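Local coordinates for fuculose-1-phosphate aldolase (Glaciozyma antarctica, PDB 4XXF), which is a zinc-binding member of the class II aldolase and adducin family, assembled from four copies of one chain, at residues A114-H119 and S192-F197; D146-G151 and K174-Q179; H181-V186 and M199-C204. All blocks are in the same frame, centred on the assembly; numbering follows the deposited sequence.

Contact 1: A114-H119 and S192-F197; sequences AICHSH and SAVAWF. With ZN (zinc ion), chain B.
Phe-197 reaches strand 114-118 with CD2, CE2 and CZ. CZ lies 3.7 Å from Ser-118 O, which sits at the ring edge near its plane, while CE2 comes near Ser-118 N and CD2 is within 4.1 Å of Cys-116 CB. Chi1 of -161° sets CG anti to the backbone N and sends it out toward the strand. The ring lies beside the backbone from Cys-116 to Ser-118.

One helical turn earlier the fit is between small groups. Cys-116 SG, turned beside its own backbone N (chi1 -57°), settles 3.8 Å from Ala-193 CB and also reaches Val-194 CG2. Farther back, the methyls of Ala-114 and Ala-193 face each other, CB to CB, at 4.2 Å. The small size of these residues is consistent with the 7.8 Å between the axes of helix 192-197 and strand 114-118, which meet at 30°.

His-117 on the strand and His-119 just beyond it point away from the helix, and each binds the zinc ion through NE2 at 2.1 Å. His-117 ND1 is hydrogen-bonded to Leu-183 O, which, together with the zinc bond, would hold the ring's rotation. One face packed on a helix and the other presenting histidines to zinc, completed by His-181 and three waters, is the metal site of a class II aldolase.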
loop_
_atom_site.group_PDB
_atom_site.type_symbol
_atom_site.label_atom_id
_atom_site.label_comp_id
_atom_site.label_asym_id
_atom_site.label_seq_id
_atom_site.Cartn_x
_atom_site.Cartn_y
_atom_site.Cartn_z
ATOM N N ALA A 114 -13.779 25.925 6.607
ATOM C CA ALA A 114 -13.827 24.510 6.251
ATOM C C ALA A 114 -13.314 23.642 7.373
ATOM O O ALA A 114 -12.376 24.027 8.090
ATOM C CB ALA A 114 -13.009 24.250 4.993
ATOM N N ILE A 115 -13.929 22.472 7.521
ATOM C CA ILE A 115 -13.547 21.520 8.561
ATOM C C ILE A 115 -13.512 20.132 7.953
ATOM O O ILE A 115 -14.409 19.769 7.196
ATOM C CB ILE A 115 -14.538 21.577 9.763
ATOM C CG1 ILE A 115 -14.617 22.994 10.346
ATOM C CG2 ILE A 115 -14.164 20.552 10.831
ATOM C CD1 ILE A 115 -15.648 23.144 11.434
ATOM N N CYS A 116 -12.466 19.367 8.285
ATOM C CA CYS A 116 -12.294 17.993 7.797
ATOM C C CYS A 116 -12.215 17.000 8.929
ATOM O O CYS A 116 -11.442 17.184 9.864
ATOM C CB CYS A 116 -11.014 17.841 6.970
ATOM S SG CYS A 116 -10.842 18.899 5.542
ATOM N N HIS A 117 -12.976 15.921 8.813
ATOM C CA HIS A 117 -12.886 14.825 9.750
ATOM C C HIS A 117 -13.118 13.501 9.034
ATOM O O HIS A 117 -14.038 13.367 8.239
ATOM C CB HIS A 117 -13.904 14.999 10.868
ATOM C CG HIS A 117 -13.994 13.824 11.783
ATOM N ND1 HIS A 117 -12.947 13.419 12.586
ATOM C CD2 HIS A 117 -15.003 12.954 12.013
ATOM C CE1 HIS A 117 -13.315 12.356 13.281
ATOM N NE2 HIS A 117 -14.558 12.044 12.944
ATOM N N SER A 118 -12.275 12.519 9.324
ATOM C CA SER A 118 -12.415 11.192 8.754
ATOM C C SER A 118 -11.682 10.236 9.661
ATOM O O SER A 118 -10.744 10.640 10.354
ATOM C CB SER A 118 -11.839 11.152 7.334
ATOM O OG SER A 118 -12.207 9.973 6.644
ATOM N N HIS A 119 -12.105 8.977 9.679
ATOM C CA HIS A 119 -11.496 7.986 10.562
ATOM C C HIS A 119 -10.344 7.291 9.854
ATOM O O HIS A 119 -10.387 6.100 9.576
ATOM C CB HIS A 119 -12.551 6.997 11.034
ATOM C CG HIS A 119 -13.597 7.622 11.905
ATOM N ND1 HIS A 119 -14.562 6.884 12.554
ATOM C CD2 HIS A 119 -13.825 8.917 12.233
ATOM C CE1 HIS A 119 -15.347 7.700 13.238
ATOM N NE2 HIS A 119 -14.914 8.936 13.071
ATOM N N SER A 192 -6.494 24.678 2.883
ATOM C CA SER A 192 -5.614 24.575 4.035
ATOM C C SER A 192 -6.098 23.499 5.004
ATOM O O SER A 192 -5.280 22.763 5.540
ATOM C CB SER A 192 -5.457 25.924 4.747
ATOM O OG SER A 192 -6.666 26.367 5.336
ATOM N N ALA A 193 -7.405 23.374 5.221
ATOM C CA ALA A 193 -7.906 22.304 6.083
ATOM C C ALA A 193 -7.470 20.927 5.570
ATOM O O ALA A 193 -7.108 20.045 6.356
ATOM C CB ALA A 193 -9.417 22.365 6.189
ATOM N N VAL A 194 -7.500 20.751 4.254
ATOM C CA VAL A 194 -7.074 19.512 3.624
ATOM C C VAL A 194 -5.573 19.288 3.798
ATOM O O VAL A 194 -5.160 18.177 4.149
ATOM C CB VAL A 194 -7.455 19.511 2.136
ATOM C CG1 VAL A 194 -6.774 18.372 1.389
ATOM C CG2 VAL A 194 -8.957 19.370 1.982
ATOM N N ALA A 195 -4.760 20.328 3.586
ATOM C CA ALA A 195 -3.323 20.197 3.806
ATOM C C ALA A 195 -3.039 19.756 5.225
ATOM O O ALA A 195 -2.238 18.848 5.452
ATOM C CB ALA A 195 -2.584 21.508 3.521
ATOM N N TRP A 196 -3.699 20.381 6.195
ATOM C CA TRP A 196 -3.426 20.019 7.581
ATOM C C TRP A 196 -3.824 18.569 7.870
ATOM O O TRP A 196 -3.122 17.876 8.609
ATOM C CB TRP A 196 -4.124 20.964 8.560
ATOM C CG TRP A 196 -3.874 22.429 8.336
ATOM C CD1 TRP A 196 -4.802 23.427 8.497
ATOM C CD2 TRP A 196 -2.644 23.081 7.959
ATOM N NE1 TRP A 196 -4.231 24.647 8.228
ATOM C CE2 TRP A 196 -2.914 24.461 7.884
ATOM C CE3 TRP A 196 -1.346 22.636 7.665
ATOM C CZ2 TRP A 196 -1.937 25.402 7.563
ATOM C CZ3 TRP A 196 -0.378 23.573 7.334
ATOM C CH2 TRP A 196 -0.682 24.938 7.276
ATOM N N PHE A 197 -4.916 18.094 7.278
ATOM C CA PHE A 197 -5.314 16.707 7.499
ATOM C C PHE A 197 -4.297 15.744 6.884
ATOM O O PHE A 197 -3.878 14.782 7.532
ATOM C CB PHE A 197 -6.719 16.428 6.945
ATOM C CG PHE A 197 -7.338 15.192 7.526
ATOM C CD1 PHE A 197 -6.975 13.934 7.062
ATOM C CD2 PHE A 197 -8.251 15.273 8.558
ATOM C CE1 PHE A 197 -7.510 12.785 7.621
ATOM C CE2 PHE A 197 -8.806 14.123 9.095
ATOM C CZ PHE A 197 -8.428 12.882 8.629
HETATM ZN ZN ZN B . -15.837 10.654 13.849
HETATM O O HOH W 1 -17.376 9.688 14.746
HETATM O O HOH W 2 -17.205 10.586 12.168
HETATM O O HOH W 3 -17.037 12.358 14.529
#

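Contact 2: D146-G151 and K174-Q179; sequences DVALLG and KAIILQ
Asp-146 and Lys-174 open the contact with a salt bridge between side chains that cross at about a right angle. NZ of Lys-174 stands 2.7 Å from OD2 of Asp-146, which accepts through its anti lone pair, away from OD1. The lysine leaves its backbone with CG between N and the carbonyl carbon (chi1 61°), then bends at chi3 and chi4, which brings NZ to the carboxylate. NZ is also hydrogen-bonded to Ala-142 O and Gly-232 O, and the ammonium forms a cation-pi pair with Trp-196, so several partners share its charge.

Backbone bonds join the two strands in parallel. Ala-148 offers both its polar atoms to neighbours two residues apart: its N donates to Ala-175 O at 2.9 Å, and its O accepts from Ile-177 N, almost straight at 174°. Leu-150 repeats the pattern between Ile-177 O and Gln-179 N, the latter bond being 3.1 Å long. Between strand 147-150 and strand 175-178 the chain passes through helix 163-170, making a beta-alpha-beta crossover at the border of the mixed sheet, where 147-150 is an outermost strand within the chain.

Apolar packing differs on the two faces. On the face that carries Leu-150 and Ile-176, the isoleucine touches two neighbours: CG1 lies 3.8 Å from Ala-148 CB, and CD1 reaches Leu-150 CB at 3.9 Å. Both Leu-150 and Ile-176 also touch Ala-169 of the crossover helix. On the opposite face Leu-149 and Ile-177 cross obliquely, Leu-149 CD1 meeting Ile-177 CG2 at 3.9 Å, while Val-147 CG2 touches Ile-177 CG1 and Ala-175 CB. Ile-177 leans in turn on Leu-183 of strand 182-187.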
loop_
_atom_site.group_PDB
_atom_site.type_symbol
_atom_site.label_atom_id
_atom_site.label_comp_id
_atom_site.label_asym_id
_atom_site.label_seq_id
_atom_site.Cartn_x
_atom_site.Cartn_y
_atom_site.Cartn_z
ATOM N N ASP A 146 0.390 24.052 17.834
ATOM C CA ASP A 146 -0.854 24.357 17.136
ATOM C C ASP A 146 -1.707 23.128 16.868
ATOM O O ASP A 146 -2.534 23.129 15.952
ATOM C CB ASP A 146 -0.565 25.085 15.815
ATOM C CG ASP A 146 -1.692 26.032 15.402
ATOM O OD1 ASP A 146 -2.351 26.631 16.288
ATOM O OD2 ASP A 146 -1.908 26.202 14.188
ATOM N N VAL A 147 -1.513 22.072 17.660
ATOM C CA VAL A 147 -2.388 20.910 17.573
ATOM C C VAL A 147 -2.854 20.544 18.980
ATOM O O VAL A 147 -2.058 20.498 19.927
ATOM C CB VAL A 147 -1.709 19.696 16.861
ATOM C CG1 VAL A 147 -0.383 19.307 17.515
ATOM C CG2 VAL A 147 -2.659 18.508 16.804
ATOM N N ALA A 148 -4.158 20.357 19.119
ATOM C CA ALA A 148 -4.763 20.045 20.402
ATOM C C ALA A 148 -4.892 18.542 20.609
ATOM O O ALA A 148 -4.790 17.752 19.676
ATOM C CB ALA A 148 -6.128 20.713 20.507
ATOM N N LEU A 149 -5.126 18.163 21.858
ATOM C CA LEU A 149 -5.367 16.778 22.218
ATOM C C LEU A 149 -6.530 16.745 23.174
ATOM O O LEU A 149 -6.481 17.366 24.235
ATOM C CB LEU A 149 -4.131 16.138 22.863
ATOM C CG LEU A 149 -4.274 14.690 23.366
ATOM C CD1 LEU A 149 -4.600 13.716 22.230
ATOM C CD2 LEU A 149 -3.017 14.247 24.122
ATOM N N LEU A 150 -7.586 16.041 22.796
ATOM C CA LEU A 150 -8.708 15.848 23.693
ATOM C C LEU A 150 -8.640 14.457 24.297
ATOM O O LEU A 150 -8.600 13.475 23.571
ATOM C CB LEU A 150 -10.036 16.036 22.958
ATOM C CG LEU A 150 -11.284 15.879 23.828
ATOM C CD1 LEU A 150 -11.227 16.809 25.033
ATOM C CD2 LEU A 150 -12.533 16.130 23.006
ATOM N N GLY A 151 -8.621 14.372 25.622
ATOM C CA GLY A 151 -8.570 13.087 26.298
ATOM C C GLY A 151 -9.931 12.425 26.441
ATOM O O GLY A 151 -10.262 11.905 27.508
ATOM N N LYS A 174 -5.121 24.640 14.644
ATOM C CA LYS A 174 -5.502 24.187 13.302
ATOM C C LYS A 174 -6.011 22.752 13.273
ATOM O O LYS A 174 -6.614 22.324 12.287
ATOM C CB LYS A 174 -4.331 24.301 12.312
ATOM C CG LYS A 174 -3.110 23.454 12.675
ATOM C CD LYS A 174 -2.140 23.298 11.490
ATOM C CE LYS A 174 -1.637 24.622 10.949
ATOM N NZ LYS A 174 -0.713 25.300 11.892
ATOM N N ALA A 175 -5.773 22.009 14.352
ATOM C CA ALA A 175 -6.077 20.581 14.336
ATOM C C ALA A 175 -6.213 20.048 15.740
ATOM O O ALA A 175 -5.709 20.641 16.698
ATOM C CB ALA A 175 -5.000 19.808 13.579
ATOM N N ILE A 176 -6.907 18.921 15.859
ATOM C CA ILE A 176 -7.054 18.260 17.141
ATOM C C ILE A 176 -6.990 16.743 16.940
ATOM O O ILE A 176 -7.525 16.180 15.972
ATOM C CB ILE A 176 -8.373 18.684 17.862
ATOM C CG1 ILE A 176 -8.473 18.039 19.249
ATOM C CG2 ILE A 176 -9.606 18.358 17.005
ATOM C CD1 ILE A 176 -9.514 18.695 20.157
ATOM N N ILE A 177 -6.278 16.093 17.849
ATOM C CA ILE A 177 -6.272 14.640 17.944
ATOM C C ILE A 177 -7.306 14.261 18.984
ATOM O O ILE A 177 -7.206 14.661 20.142
ATOM C CB ILE A 177 -4.882 14.109 18.319
ATOM C CG1 ILE A 177 -3.877 14.556 17.254
ATOM C CG2 ILE A 177 -4.903 12.594 18.475
ATOM C CD1 ILE A 177 -2.462 14.080 17.486
ATOM N N LEU A 178 -8.330 13.538 18.537
ATOM C CA LEU A 178 -9.427 13.117 19.392
ATOM C C LEU A 178 -9.145 11.710 19.885
ATOM O O LEU A 178 -9.169 10.766 19.102
ATOM C CB LEU A 178 -10.744 13.174 18.625
ATOM C CG LEU A 178 -11.069 14.524 17.979
ATOM C CD1 LEU A 178 -12.198 14.356 16.967
ATOM C CD2 LEU A 178 -11.436 15.558 19.038
ATOM N N GLN A 179 -8.867 11.573 21.174
ATOM C CA GLN A 179 -8.468 10.277 21.707
ATOM C C GLN A 179 -9.512 9.200 21.394
ATOM O O GLN A 179 -10.725 9.433 21.520
ATOM C CB GLN A 179 -8.235 10.369 23.214
ATOM C CG GLN A 179 -7.646 9.123 23.827
ATOM C CD GLN A 179 -7.477 9.274 25.312
ATOM O OE1 GLN A 179 -6.742 10.147 25.776
ATOM N NE2 GLN A 179 -8.164 8.441 26.071
#

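Contact 3: H181-V186 and M199-C204; sequences HGLLTV and MLEKQC. With ZN (zinc ion), chain B.
Leu-183 sets one methyl against a buried carboxylate: its CD1 lies 3.7 Å from Glu-201 OE1, the two side chains crossing at about a right angle. The oxygen is not left to the methyl, since OE1 is hydrogen-bonded to Ser-120 OG and to Gly-123 N, and OE2 to Tyr-122 N. These amides belong to the first turn of helix 121-127, whose N-terminal end would be expected to stabilise a negative charge there. A bend at chi2 (70°) puts CD of Glu-201 on the side from which OE1 reaches the leucine.

The other branch, CD2, packs on apolar groups of the helix, 3.8 Å from Leu-200 CD2 and 4.1 Å from Cys-204 SG. Leu-200 meets both branches, its CG also lying 3.9 Å from Leu-183 CD1, so the forked end of one leucine touches three residues on a single helical face. Chi1 of -50° puts CG of Leu-183 on the helix side. Thr-185 adds a looser touch, CG2 to Leu-200 CD2 at 4.4 Å, while its OG1 is bonded to Ala-193 O.

At the start of the strand, His-181 and Gly-182 both face Leu-178 in a classic beta bulge. His-181 binds the zinc ion through NE2 at 2.1 Å, beside His-117 and His-119. Strand 182-187 lies between strands 114-118 and 175-178, and the helix 190-213 that follows it turns back across it, the two local axes 9.6 Å apart at 149°; Leu-183 also touches Phe-197 of the helix.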
loop_
_atom_site.group_PDB
_atom_site.type_symbol
_atom_site.label_atom_id
_atom_site.label_comp_id
_atom_site.label_asym_id
_atom_site.label_seq_id
_atom_site.Cartn_x
_atom_site.Cartn_y
_atom_site.Cartn_z
ATOM N N HIS A 181 -10.460 8.069 18.581
ATOM C CA HIS A 181 -11.408 8.517 17.576
ATOM C C HIS A 181 -10.672 8.802 16.277
ATOM O O HIS A 181 -10.844 8.073 15.288
ATOM C CB HIS A 181 -12.169 9.741 18.106
ATOM C CG HIS A 181 -13.273 10.220 17.218
ATOM N ND1 HIS A 181 -14.103 11.261 17.573
ATOM C CD2 HIS A 181 -13.693 9.805 15.998
ATOM C CE1 HIS A 181 -14.982 11.473 16.609
ATOM N NE2 HIS A 181 -14.758 10.597 15.643
ATOM N N GLY A 182 -9.826 9.827 16.282
ATOM C CA GLY A 182 -9.092 10.175 15.081
ATOM C C GLY A 182 -8.811 11.659 15.020
ATOM O O GLY A 182 -8.681 12.318 16.048
ATOM N N LEU A 183 -8.755 12.175 13.804
ATOM C CA LEU A 183 -8.281 13.531 13.549
ATOM C C LEU A 183 -9.377 14.459 13.067
ATOM O O LEU A 183 -10.280 14.046 12.344
ATOM C CB LEU A 183 -7.178 13.506 12.494
ATOM C CG LEU A 183 -6.037 12.514 12.706
ATOM C CD1 LEU A 183 -5.105 12.596 11.507
ATOM C CD2 LEU A 183 -5.301 12.826 13.979
ATOM N N LEU A 184 -9.257 15.731 13.421
ATOM C CA LEU A 184 -10.093 16.770 12.835
ATOM C C LEU A 184 -9.225 18.000 12.572
ATOM O O LEU A 184 -8.398 18.372 13.417
ATOM C CB LEU A 184 -11.267 17.101 13.764
ATOM C CG LEU A 184 -12.235 18.207 13.331
ATOM C CD1 LEU A 184 -13.612 17.951 13.900
ATOM C CD2 LEU A 184 -11.764 19.584 13.780
ATOM N N THR A 185 -9.402 18.627 11.406
ATOM C CA THR A 185 -8.649 19.830 11.071
ATOM C C THR A 185 -9.590 20.923 10.612
ATOM O O THR A 185 -10.712 20.656 10.175
ATOM C CB THR A 185 -7.599 19.584 9.973
ATOM O OG1 THR A 185 -8.265 19.182 8.770
ATOM C CG2 THR A 185 -6.611 18.509 10.404
ATOM N N VAL A 186 -9.132 22.168 10.727
ATOM C CA VAL A 186 -9.929 23.314 10.306
ATOM C C VAL A 186 -9.079 24.236 9.450
ATOM O O VAL A 186 -7.848 24.191 9.510
ATOM C CB VAL A 186 -10.497 24.103 11.516
ATOM C CG1 VAL A 186 -11.269 23.175 12.443
ATOM C CG2 VAL A 186 -9.371 24.818 12.267
ATOM N N MET A 199 -1.161 16.281 6.229
ATOM C CA MET A 199 0.099 16.358 6.955
ATOM C C MET A 199 0.006 15.714 8.325
ATOM O O MET A 199 0.974 15.104 8.789
ATOM C CB MET A 199 0.566 17.812 7.064
ATOM C CG MET A 199 0.905 18.407 5.697
ATOM S SD MET A 199 1.433 20.132 5.795
ATOM C CE MET A 199 3.107 19.939 6.412
ATOM N N LEU A 200 -1.138 15.846 8.987
ATOM C CA LEU A 200 -1.288 15.273 10.327
ATOM C C LEU A 200 -1.396 13.752 10.250
ATOM O O LEU A 200 -0.771 13.053 11.047
ATOM C CB LEU A 200 -2.507 15.870 11.042
ATOM C CG LEU A 200 -2.720 15.479 12.505
ATOM C CD1 LEU A 200 -1.486 15.801 13.332
ATOM C CD2 LEU A 200 -3.923 16.222 13.030
ATOM N N GLU A 201 -2.156 13.240 9.285
ATOM C CA GLU A 201 -2.235 11.796 9.082
ATOM C C GLU A 201 -0.851 11.219 8.795
ATOM O O GLU A 201 -0.469 10.187 9.359
ATOM C CB GLU A 201 -3.211 11.464 7.948
ATOM C CG GLU A 201 -3.275 9.972 7.532
ATOM C CD GLU A 201 -3.915 9.043 8.544
ATOM O OE1 GLU A 201 -4.416 9.516 9.594
ATOM O OE2 GLU A 201 -3.933 7.827 8.254
ATOM N N LYS A 202 -0.083 11.905 7.952
ATOM C CA LYS A 202 1.274 11.452 7.650
ATOM C C LYS A 202 2.163 11.468 8.886
ATOM O O LYS A 202 2.906 10.505 9.126
ATOM C CB LYS A 202 1.895 12.309 6.544
ATOM C CG LYS A 202 3.324 11.898 6.155
ATOM C CD LYS A 202 3.454 10.450 5.699
ATOM C CE LYS A 202 2.670 10.172 4.420
ATOM N NZ LYS A 202 2.830 8.756 3.975
ATOM N N GLN A 203 2.109 12.524 9.700
ATOM C CA GLN A 203 2.982 12.544 10.858
ATOM C C GLN A 203 2.553 11.498 11.895
ATOM O O GLN A 203 3.406 10.946 12.590
ATOM C CB GLN A 203 3.050 13.933 11.484
ATOM C CG GLN A 203 4.094 14.013 12.603
ATOM C CD GLN A 203 5.509 13.672 12.165
ATOM O OE1 GLN A 203 5.906 13.921 11.032
ATOM N NE2 GLN A 203 6.282 13.111 13.077
ATOM N N CYS A 204 1.254 11.206 12.001
ATOM C CA CYS A 204 0.836 10.108 12.871
ATOM C C CYS A 204 1.427 8.782 12.383
ATOM O O CYS A 204 1.899 7.981 13.186
ATOM C CB CYS A 204 -0.686 10.012 12.928
ATOM S SG CYS A 204 -1.491 11.310 13.877
HETATM ZN ZN ZN B . -15.837 10.654 13.849
HETATM O O HOH W 1 -17.376 9.688 14.746
HETATM O O HOH W 2 -17.205 10.586 12.168
HETATM O O HOH W 3 -17.037 12.358 14.529
#

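How the contacts relate
From the N terminus, residues 114-119 come first and wait longest for a partner. Within that interval, 146-151 is joined by 174-179, so contact 2 closes a loop nested inside that of contact 1. Contact 3 opens at 181-186, just after contact 2 has closed. Helix 190-213 then serves two contacts in succession: 192-197 closes contact 1, and 199-204 closes contact 3, so these two cross along the chain. Strand 182-187 ties the three together, its backbone pairing Thr-185 with Cys-116 and Leu-184 with Ile-176. Contacts 1 and 3 together supply the three zinc histidines, while contact 2 extends the sheet to strand 147-150, one of its two outermost strands within the chain.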